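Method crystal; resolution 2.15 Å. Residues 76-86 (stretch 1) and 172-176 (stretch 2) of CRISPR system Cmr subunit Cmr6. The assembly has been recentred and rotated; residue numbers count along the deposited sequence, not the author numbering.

Stretch 1 (76-86) DFYKRAKTVQD
Stretch 2, residues 172-176: YYQSG

A helix can hold an irregular segment without a single hydrogen bond between them, provided that side chains and backbone pack closely enough against each other. Residues 76-86 and 172-176 of the Cmr subunit Cmr6 illustrate the principle with two tyrosines and an alanine at its heart; the two stretches together bury 373 Å², both sides summed.

The first stretch begins with Asp76, extended at phi/psi -64/143 in the N-cap position, though its side chain makes no capping bond. From Phe77 onward the chain is helical, with phi near -60° and psi between -36° and -53°, and it continues as helix past Asp86. The second stretch has no regular structure: Tyr172 is at -62/-39, Tyr173 at -98/120, Gln174 at -142/151, and Ser175 at -76/144, before Gly176 turns to a positive phi of 68°, a value that favours glycine. Register is set by Tyr78 and Tyr173, whose CA atoms lie 4.9 Å apart; the second stretch runs roughly opposite to the helix.

Tyr173 is the centre of the contact. Its CB points toward the helix, and chi1 of -62° (m) with chi2 of -71° lays the ring over Ala81. The Ala81 CB sits 3.3 Å from the centroid of the Tyr173 ring, only 6° off the ring normal, a CH-pi contact in which the small methyl lets the aromatic face come close to the helix. Around this buried ring, Phe77 CE2 approaches Tyr173 CE1 at 4.3 Å; the t rotamer of Phe77 (chi1 -180°, chi2 78°) brings the end of a sideways-pointing side chain nearer. Gln85, with chi1 171° and chi2 -154° (both t), reaches the ring's edge.

Tyr78 answers from the helix. Its CB also points toward the partner and lies 4.0 Å from Tyr173 CB, while Tyr78 O packs 3.4 Å from Tyr173 CB and still accepts the helical bond from Lys82 N at 3.2 Å. Chi1 of 85° (p) and chi2 of 96° send the Tyr78 ring along the second stretch, so that Gln174 C and Ser175 N lie over one face, with Tyr78 CD1 3.6 Å from Gln174 C. At the ring's far end, Tyr78 OH is 3.4 Å from Ser175 CB. Gln174 (chi1 -64°, m; chi2 -167°, t) points its CB away, leaving its backbone against the aromatic face.

Lys82 starts sideways, but its t, t, t, m side chain leads away, and NZ forms a salt bridge with Asp86 OD2 at 3.0 Å. Its charge is thus paired along the helix, outside the aromatic contact.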

# COMPACT_ATOMS: atom_id res chain seq x y z
N ASP A 76 -4.24 21.48 -12.08
CA ASP A 76 -4.92 20.21 -12.31
C ASP A 76 -4.57 19.22 -11.21
O ASP A 76 -3.43 19.20 -10.73
CB ASP A 76 -4.54 19.62 -13.67
CG ASP A 76 -5.31 20.23 -14.80
OD1 ASP A 76 -6.42 20.75 -14.55
OD2 ASP A 76 -4.82 20.19 -15.95
N PHE A 77 -5.53 18.40 -10.80
CA PHE A 77 -5.28 17.48 -9.70
C PHE A 77 -4.10 16.54 -9.98
O PHE A 77 -3.20 16.44 -9.16
CB PHE A 77 -6.52 16.64 -9.37
CG PHE A 77 -6.28 15.69 -8.25
CD1 PHE A 77 -6.28 16.13 -6.94
CD2 PHE A 77 -6.02 14.35 -8.50
CE1 PHE A 77 -6.05 15.27 -5.91
CE2 PHE A 77 -5.78 13.48 -7.47
CZ PHE A 77 -5.79 13.94 -6.18
N TYR A 78 -4.09 15.89 -11.14
CA TYR A 78 -3.02 14.96 -11.49
C TYR A 78 -1.63 15.58 -11.37
O TYR A 78 -0.68 14.90 -10.98
CB TYR A 78 -3.23 14.40 -12.91
CG TYR A 78 -2.67 15.28 -14.02
CD1 TYR A 78 -1.41 15.04 -14.57
CD2 TYR A 78 -3.41 16.34 -14.52
CE1 TYR A 78 -0.91 15.84 -15.58
CE2 TYR A 78 -2.91 17.15 -15.54
CZ TYR A 78 -1.66 16.89 -16.06
OH TYR A 78 -1.18 17.70 -17.06
N LYS A 79 -1.50 16.87 -11.69
CA LYS A 79 -0.22 17.55 -11.54
C LYS A 79 0.15 17.71 -10.06
O LYS A 79 1.30 17.51 -9.68
CB LYS A 79 -0.24 18.93 -12.21
CG LYS A 79 -0.37 18.91 -13.72
CD LYS A 79 -0.07 20.28 -14.30
CE LYS A 79 -1.03 20.65 -15.42
NZ LYS A 79 -0.31 21.18 -16.62
N ARG A 80 -0.82 18.06 -9.23
CA ARG A 80 -0.57 18.23 -7.80
C ARG A 80 -0.14 16.91 -7.15
O ARG A 80 0.79 16.89 -6.35
CB ARG A 80 -1.81 18.78 -7.09
CG ARG A 80 -2.15 20.19 -7.50
CD ARG A 80 -3.29 20.74 -6.68
NE ARG A 80 -4.56 20.68 -7.40
CZ ARG A 80 -5.64 20.05 -6.96
NH1 ARG A 80 -5.61 19.42 -5.79
NH2 ARG A 80 -6.75 20.04 -7.68
N ALA A 81 -0.82 15.83 -7.51
CA ALA A 81 -0.51 14.52 -6.94
C ALA A 81 0.91 14.11 -7.29
O ALA A 81 1.63 13.56 -6.46
CB ALA A 81 -1.50 13.47 -7.43
N LYS A 82 1.30 14.40 -8.53
CA LYS A 82 2.63 14.06 -8.99
C LYS A 82 3.66 14.88 -8.22
O LYS A 82 4.73 14.39 -7.87
CB LYS A 82 2.75 14.30 -10.50
CG LYS A 82 4.09 13.86 -11.07
CD LYS A 82 4.04 13.63 -12.57
CE LYS A 82 5.30 12.89 -13.04
NZ LYS A 82 6.57 13.56 -12.61
N THR A 83 3.31 16.12 -7.93
CA THR A 83 4.15 17.00 -7.15
C THR A 83 4.36 16.46 -5.74
O THR A 83 5.49 16.42 -5.26
CB THR A 83 3.55 18.41 -7.06
OG1 THR A 83 3.52 18.99 -8.36
CG2 THR A 83 4.39 19.29 -6.14
N VAL A 84 3.29 16.08 -5.07
CA VAL A 84 3.39 15.58 -3.70
C VAL A 84 4.19 14.27 -3.67
O VAL A 84 5.04 14.07 -2.81
CB VAL A 84 1.99 15.35 -3.06
CG1 VAL A 84 2.13 14.77 -1.65
CG2 VAL A 84 1.19 16.65 -3.03
N GLN A 85 3.92 13.40 -4.64
CA GLN A 85 4.57 12.10 -4.73
C GLN A 85 6.08 12.28 -4.95
O GLN A 85 6.90 11.75 -4.18
CB GLN A 85 3.92 11.28 -5.86
CG GLN A 85 4.60 9.98 -6.26
CD GLN A 85 4.29 9.60 -7.70
OE1 GLN A 85 4.85 10.18 -8.64
NE2 GLN A 85 3.39 8.66 -7.89
N ASP A 86 6.45 13.06 -5.96
CA ASP A 86 7.86 13.32 -6.26
C ASP A 86 8.57 13.97 -5.09
O ASP A 86 9.74 13.69 -4.84
CB ASP A 86 8.01 14.21 -7.50
CG ASP A 86 7.72 13.46 -8.78
OD1 ASP A 86 7.55 12.23 -8.73
OD2 ASP A 86 7.68 14.11 -9.86
N TYR A 172 1.30 7.20 -12.68
CA TYR A 172 -0.08 6.95 -12.27
C TYR A 172 -0.95 8.13 -12.64
O TYR A 172 -2.10 7.96 -13.04
CB TYR A 172 -0.17 6.70 -10.76
CG TYR A 172 -1.54 6.27 -10.29
CD1 TYR A 172 -1.88 4.93 -10.22
CD2 TYR A 172 -2.51 7.21 -9.93
CE1 TYR A 172 -3.13 4.53 -9.79
CE2 TYR A 172 -3.76 6.82 -9.51
CZ TYR A 172 -4.07 5.47 -9.44
OH TYR A 172 -5.32 5.07 -9.02
N TYR A 173 -0.39 9.33 -12.48
CA TYR A 173 -1.13 10.57 -12.71
C TYR A 173 -0.84 11.14 -14.10
O TYR A 173 0.30 11.44 -14.43
CB TYR A 173 -0.78 11.58 -11.61
CG TYR A 173 -1.20 11.07 -10.25
CD1 TYR A 173 -2.55 11.00 -9.92
CD2 TYR A 173 -0.27 10.60 -9.32
CE1 TYR A 173 -2.96 10.52 -8.71
CE2 TYR A 173 -0.67 10.12 -8.10
CZ TYR A 173 -2.03 10.08 -7.80
OH TYR A 173 -2.48 9.60 -6.59
N GLN A 174 -1.89 11.26 -14.90
CA GLN A 174 -1.78 11.65 -16.30
C GLN A 174 -2.92 12.57 -16.74
O GLN A 174 -4.02 12.49 -16.20
CB GLN A 174 -1.76 10.40 -17.19
CG GLN A 174 -0.56 9.51 -16.96
CD GLN A 174 -0.39 8.46 -18.05
OE1 GLN A 174 -0.90 8.62 -19.17
NE2 GLN A 174 0.32 7.39 -17.73
N SER A 175 -2.66 13.44 -17.72
CA SER A 175 -3.65 14.42 -18.17
C SER A 175 -4.73 13.80 -19.05
O SER A 175 -4.47 12.90 -19.84
CB SER A 175 -2.97 15.56 -18.93
OG SER A 175 -2.53 15.15 -20.22
N GLY A 176 -5.95 14.31 -18.90
CA GLY A 176 -7.10 13.81 -19.63
C GLY A 176 -7.48 12.40 -19.20
O GLY A 176 -6.86 11.83 -18.30